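Local coordinates for protein oligopeptide ABC transporter OppAIV (PDB 4GL8) that probably binds oligopeptides in the periplasm and passes them to an ABC transporter for import, at residues A41-Q46 with F209-R214; K298-V303 with K307-A312. All coordinates share one frame; numbering follows the deposited sequence.

Interaction 1: A41-Q46 with F209-R214; sequences ATLDAQ and FKLKSR
The guanidinium of Arg214 is the flat group of this contact, and Leu43 meets it obliquely, neither squarely over a face nor at an edge. A single methyl does most of the touching: Leu43 CD1 lies 3.7 Å from Arg214 NH1, with Leu43 CG slightly farther off. The two side chains run antiparallel alongside each other. A bend at chi3 (142°) in the arginine chain turns its terminal group toward the loop, where NH2 forms a salt bridge with Glu39, just ahead of 41-46. That charge pairing probably steadies the head group, while NH1 rests against the leucine methyl. The same methyl, Leu43 CD1, also reaches Leu211 CD2 at 4.4 Å, a looser apolar touch. Leu43 packs on Ile56 of helix 51-57 as well, and Leu211 on Val220 of the neighbouring strand, so the leucine pair lies buried between loop, helix and sheet. On either side of Leu43 in sequence, polar side chains bond to the loop backbone. Thr42 OG1 accepts from Asp44 N at 2.9 Å, an ST turn, and Asp44 OD1 accepts from Gln46 N at 3.1 Å, an Asx turn, while Asp44 OD2 pairs with Arg118. Across the contact, Lys212 and Ser213 together stand opposite Val221 as a classic beta bulge, the irregularity of strand 209-215 that immediately precedes Arg214.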
loop_
_atom_site.group_PDB
_atom_site.type_symbol
_atom_site.label_atom_id
_atom_site.label_comp_id
_atom_site.label_asym_id
_atom_site.label_seq_id
_atom_site.Cartn_x
_atom_site.Cartn_y
_atom_site.Cartn_z
ATOM N N ALA A 41 -10.137 2.313 7.939
ATOM C CA ALA A 41 -11.261 1.364 7.866
ATOM C C ALA A 41 -11.114 0.306 8.929
ATOM O O ALA A 41 -12.083 -0.287 9.321
ATOM C CB ALA A 41 -11.303 0.689 6.492
ATOM N N THR A 42 -9.897 0.055 9.379
ATOM C CA THR A 42 -9.630 -0.962 10.373
ATOM C C THR A 42 -8.241 -0.700 10.919
ATOM O O THR A 42 -7.351 -0.284 10.183
ATOM C CB THR A 42 -9.721 -2.415 9.780
ATOM O OG1 THR A 42 -9.041 -3.342 10.630
ATOM C CG2 THR A 42 -9.052 -2.520 8.413
ATOM N N LEU A 43 -8.058 -0.933 12.209
ATOM C CA LEU A 43 -6.746 -0.895 12.820
ATOM C C LEU A 43 -6.179 -2.305 13.123
ATOM O O LEU A 43 -5.201 -2.443 13.868
ATOM C CB LEU A 43 -6.776 0.013 14.055
ATOM C CG LEU A 43 -7.092 1.464 13.604
ATOM C CD1 LEU A 43 -7.180 2.404 14.794
ATOM C CD2 LEU A 43 -6.092 1.997 12.585
ATOM N N ASP A 44 -6.745 -3.317 12.469
ATOM C CA ASP A 44 -6.349 -4.715 12.657
ATOM C C ASP A 44 -5.345 -5.037 11.549
ATOM O O ASP A 44 -5.701 -5.044 10.379
ATOM C CB ASP A 44 -7.592 -5.591 12.541
ATOM C CG ASP A 44 -7.325 -7.058 12.834
ATOM O OD1 ASP A 44 -6.203 -7.543 12.598
ATOM O OD2 ASP A 44 -8.263 -7.740 13.299
ATOM N N ALA A 45 -4.101 -5.288 11.924
ATOM C CA ALA A 45 -3.008 -5.417 10.959
ATOM C C ALA A 45 -3.221 -6.539 9.960
ATOM O O ALA A 45 -2.650 -6.502 8.850
ATOM C CB ALA A 45 -1.656 -5.609 11.682
ATOM N N GLN A 46 -4.022 -7.526 10.333
ATOM C CA GLN A 46 -4.213 -8.700 9.479
ATOM C C GLN A 46 -5.362 -8.470 8.512
ATOM O O GLN A 46 -5.583 -9.293 7.630
ATOM C CB GLN A 46 -4.417 -9.958 10.321
ATOM C CG GLN A 46 -3.198 -10.268 11.174
ATOM C CD GLN A 46 -3.257 -11.630 11.849
ATOM O OE1 GLN A 46 -4.331 -12.145 12.156
ATOM N NE2 GLN A 46 -2.080 -12.235 12.047
ATOM N N PHE A 209 3.797 3.192 20.533
ATOM C CA PHE A 209 2.515 3.787 20.970
ATOM C C PHE A 209 1.339 2.796 21.119
ATOM O O PHE A 209 1.199 1.837 20.356
ATOM C CB PHE A 209 2.110 4.890 19.992
ATOM C CG PHE A 209 3.101 6.019 19.898
ATOM C CD1 PHE A 209 3.154 6.988 20.881
ATOM C CD2 PHE A 209 3.991 6.099 18.832
ATOM C CE1 PHE A 209 4.074 8.029 20.801
ATOM C CE2 PHE A 209 4.894 7.146 18.741
ATOM C CZ PHE A 209 4.947 8.106 19.729
ATOM N N LYS A 210 0.517 3.058 22.127
ATOM C CA LYS A 210 -0.774 2.383 22.379
ATOM C C LYS A 210 -1.914 3.277 21.827
ATOM O O LYS A 210 -1.684 4.454 21.495
ATOM C CB LYS A 210 -0.980 2.146 23.893
ATOM N N LEU A 211 -3.125 2.707 21.740
ATOM C CA LEU A 211 -4.343 3.418 21.316
ATOM C C LEU A 211 -5.111 3.958 22.538
ATOM O O LEU A 211 -5.790 3.223 23.246
ATOM C CB LEU A 211 -5.228 2.505 20.467
ATOM C CG LEU A 211 -6.447 3.125 19.772
ATOM C CD1 LEU A 211 -6.065 4.189 18.745
ATOM C CD2 LEU A 211 -7.319 2.058 19.132
ATOM N N LYS A 212 -4.988 5.258 22.779
ATOM C CA LYS A 212 -5.604 5.882 23.940
ATOM C C LYS A 212 -7.077 6.070 23.688
ATOM O O LYS A 212 -7.907 5.694 24.507
ATOM C CB LYS A 212 -4.950 7.238 24.234
ATOM C CG LYS A 212 -5.336 7.812 25.586
ATOM C CD LYS A 212 -4.899 9.262 25.696
ATOM C CE LYS A 212 -5.050 9.755 27.124
ATOM N NZ LYS A 212 -4.698 11.200 27.224
ATOM N N SER A 213 -7.414 6.638 22.541
ATOM C CA SER A 213 -8.827 6.906 22.237
ATOM C C SER A 213 -9.057 7.175 20.771
ATOM O O SER A 213 -8.129 7.236 19.962
ATOM C CB SER A 213 -9.295 8.136 23.023
ATOM O OG SER A 213 -8.538 9.252 22.601
ATOM N N ARG A 214 -10.310 7.389 20.444
ATOM C CA ARG A 214 -10.696 7.546 19.075
ATOM C C ARG A 214 -12.047 8.216 18.989
ATOM O O ARG A 214 -12.998 7.782 19.648
ATOM C CB ARG A 214 -10.830 6.167 18.465
ATOM C CG ARG A 214 -10.391 6.107 17.046
ATOM C CD ARG A 214 -10.551 4.716 16.497
ATOM N NE ARG A 214 -10.991 4.850 15.131
ATOM C CZ ARG A 214 -11.116 3.846 14.295
ATOM N NH1 ARG A 214 -10.825 2.614 14.682
ATOM N NH2 ARG A 214 -11.548 4.086 13.067
#

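Interaction 2: K298-V303 with K307-A312; sequences KPLDNV and KALSFA
One backbone bond ties the two segments, from Lys307 N to Val303 O, 2.8 Å long with a C=O...N angle of 162°, the i to i+4 link of the first turn of helix 303-311. Lys307 CB comes within 3.4 Å of Val303 O, an approach that goes with this bond. From there CG stands opposite the backbone N (chi1 -157°), and the extended chain leads the ammonium away from 298-303. The side-chain contact proper joins two leucines: Leu300 CD2 meets Leu309 CD1 at 3.8 Å, methyl against methyl, with the side chains crossing at about a right angle. Both are buried, and the methyl contact rests the loop leading into the helix against a later residue of that helix. A type I turn from Pro299 to Asn302, following the cis peptide bond before Pro299, carries Leu300 and leads to the helix; it is closed by Asn302 N on Pro299 O at 3.0 Å. Asn302 takes the N-cap position, its OD1 accepting a weak bond from Lys304 N. Around helix 303-311 and its entry, Lys307 and Asn302 touch helix 351-361, Leu309 O accepts from Trp393 of helix 380-397, and Pro299 packs on the loop residues Tyr363, Phe369 and Pro370.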
loop_
_atom_site.group_PDB
_atom_site.type_symbol
_atom_site.label_atom_id
_atom_site.label_comp_id
_atom_site.label_asym_id
_atom_site.label_seq_id
_atom_site.Cartn_x
_atom_site.Cartn_y
_atom_site.Cartn_z
ATOM N N LYS A 298 -19.227 -3.834 -19.771
ATOM C CA LYS A 298 -19.046 -3.501 -21.173
ATOM C C LYS A 298 -19.033 -1.998 -21.403
ATOM O O LYS A 298 -19.790 -1.283 -20.757
ATOM C CB LYS A 298 -20.124 -4.175 -22.008
ATOM C CG LYS A 298 -19.995 -5.686 -21.948
ATOM C CD LYS A 298 -20.956 -6.372 -22.879
ATOM C CE LYS A 298 -20.698 -7.868 -22.944
ATOM N NZ LYS A 298 -19.518 -8.199 -23.792
ATOM N N PRO A 299 -18.196 -1.501 -22.348
ATOM C CA PRO A 299 -17.310 -2.196 -23.269
ATOM C C PRO A 299 -15.837 -2.277 -22.797
ATOM O O PRO A 299 -14.923 -2.337 -23.630
ATOM C CB PRO A 299 -17.403 -1.318 -24.514
ATOM C CG PRO A 299 -17.451 0.072 -23.948
ATOM C CD PRO A 299 -18.220 -0.055 -22.651
ATOM N N LEU A 300 -15.617 -2.340 -21.484
ATOM C CA LEU A 300 -14.267 -2.394 -20.949
ATOM C C LEU A 300 -13.624 -3.776 -21.156
ATOM O O LEU A 300 -12.412 -3.930 -21.008
ATOM C CB LEU A 300 -14.242 -1.951 -19.483
ATOM C CG LEU A 300 -14.832 -0.562 -19.203
ATOM C CD1 LEU A 300 -14.876 -0.253 -17.715
ATOM C CD2 LEU A 300 -13.995 0.494 -19.912
ATOM N N ASP A 301 -14.433 -4.753 -21.573
ATOM C CA ASP A 301 -13.949 -6.055 -21.990
ATOM C C ASP A 301 -13.307 -6.028 -23.382
ATOM O O ASP A 301 -12.808 -7.048 -23.847
ATOM C CB ASP A 301 -15.087 -7.120 -21.934
ATOM C CG ASP A 301 -16.329 -6.723 -22.721
ATOM O OD1 ASP A 301 -16.435 -5.597 -23.210
ATOM O OD2 ASP A 301 -17.253 -7.551 -22.839
ATOM N N ASN A 302 -13.337 -4.870 -24.043
ATOM C CA ASN A 302 -12.815 -4.707 -25.395
ATOM C C ASN A 302 -11.422 -4.086 -25.345
ATOM O O ASN A 302 -11.293 -2.906 -25.011
ATOM C CB ASN A 302 -13.763 -3.811 -26.209
ATOM C CG ASN A 302 -13.448 -3.800 -27.683
ATOM O OD1 ASN A 302 -12.298 -3.932 -28.112
ATOM N ND2 ASN A 302 -14.468 -3.633 -28.466
ATOM N N VAL A 303 -10.401 -4.867 -25.705
ATOM C CA VAL A 303 -8.989 -4.423 -25.567
ATOM C C VAL A 303 -8.751 -3.078 -26.258
ATOM O O VAL A 303 -8.118 -2.205 -25.690
ATOM C CB VAL A 303 -7.980 -5.520 -25.985
ATOM C CG1 VAL A 303 -8.063 -5.853 -27.475
ATOM C CG2 VAL A 303 -6.557 -5.138 -25.630
ATOM N N LYS A 307 -7.350 0.285 -24.697
ATOM C CA LYS A 307 -6.169 0.928 -25.306
ATOM C C LYS A 307 -6.438 2.412 -25.648
ATOM O O LYS A 307 -5.623 3.283 -25.360
ATOM C CB LYS A 307 -5.827 0.150 -26.573
ATOM C CG LYS A 307 -4.416 0.258 -27.051
ATOM C CD LYS A 307 -4.049 -0.887 -28.010
ATOM C CE LYS A 307 -2.796 -0.445 -28.781
ATOM N NZ LYS A 307 -2.194 -1.423 -29.742
ATOM N N ALA A 308 -7.586 2.660 -26.273
ATOM C CA ALA A 308 -8.093 4.012 -26.562
ATOM C C ALA A 308 -8.125 4.892 -25.332
ATOM O O ALA A 308 -7.655 5.996 -25.379
ATOM C CB ALA A 308 -9.471 3.950 -27.187
ATOM N N LEU A 309 -8.676 4.395 -24.237
ATOM C CA LEU A 309 -8.714 5.172 -23.005
ATOM C C LEU A 309 -7.294 5.478 -22.547
ATOM O O LEU A 309 -6.996 6.586 -22.120
ATOM C CB LEU A 309 -9.464 4.420 -21.897
ATOM C CG LEU A 309 -10.925 4.022 -22.177
ATOM C CD1 LEU A 309 -11.445 3.115 -21.074
ATOM C CD2 LEU A 309 -11.841 5.225 -22.377
ATOM N N SER A 310 -6.400 4.510 -22.646
ATOM C CA SER A 310 -5.031 4.688 -22.163
ATOM C C SER A 310 -4.245 5.682 -23.024
ATOM O O SER A 310 -3.603 6.572 -22.514
ATOM C CB SER A 310 -4.299 3.344 -22.080
ATOM O OG SER A 310 -2.966 3.531 -21.630
ATOM N N PHE A 311 -4.334 5.533 -24.330
ATOM C CA PHE A 311 -3.653 6.430 -25.272
ATOM C C PHE A 311 -4.280 7.832 -25.370
ATOM O O PHE A 311 -3.609 8.762 -25.802
ATOM C CB PHE A 311 -3.629 5.827 -26.674
ATOM C CG PHE A 311 -2.508 4.884 -26.910
ATOM C CD1 PHE A 311 -2.693 3.521 -26.817
ATOM C CD2 PHE A 311 -1.270 5.345 -27.263
ATOM C CE1 PHE A 311 -1.656 2.639 -27.042
ATOM C CE2 PHE A 311 -0.223 4.463 -27.490
ATOM C CZ PHE A 311 -0.424 3.108 -27.386
ATOM N N ALA A 312 -5.549 7.978 -24.988
ATOM C CA ALA A 312 -6.224 9.274 -25.018
ATOM C C ALA A 312 -5.857 10.220 -23.860
ATOM O O ALA A 312 -6.311 11.374 -23.851
ATOM C CB ALA A 312 -7.721 9.065 -25.042
#

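How the interactions relate
Interaction 1 and interaction 2 lie on opposite sides of the centre of the chain, with their own centres 40 Å apart and their nearest atoms about 24 Å apart, so neither touches the other. Along the chain they follow in series: 41-46 and 209-214 have met before 298-303 begins. The first joins segments 163 residues apart, a loop and a strand, whereas the second is local, binding a loop to the helix it leads into. The first lies nearer the centre of the chain (17 Å against 26 Å, centre to centre) and is a buried contact, the second partly buried. Leucine methyls take part in each.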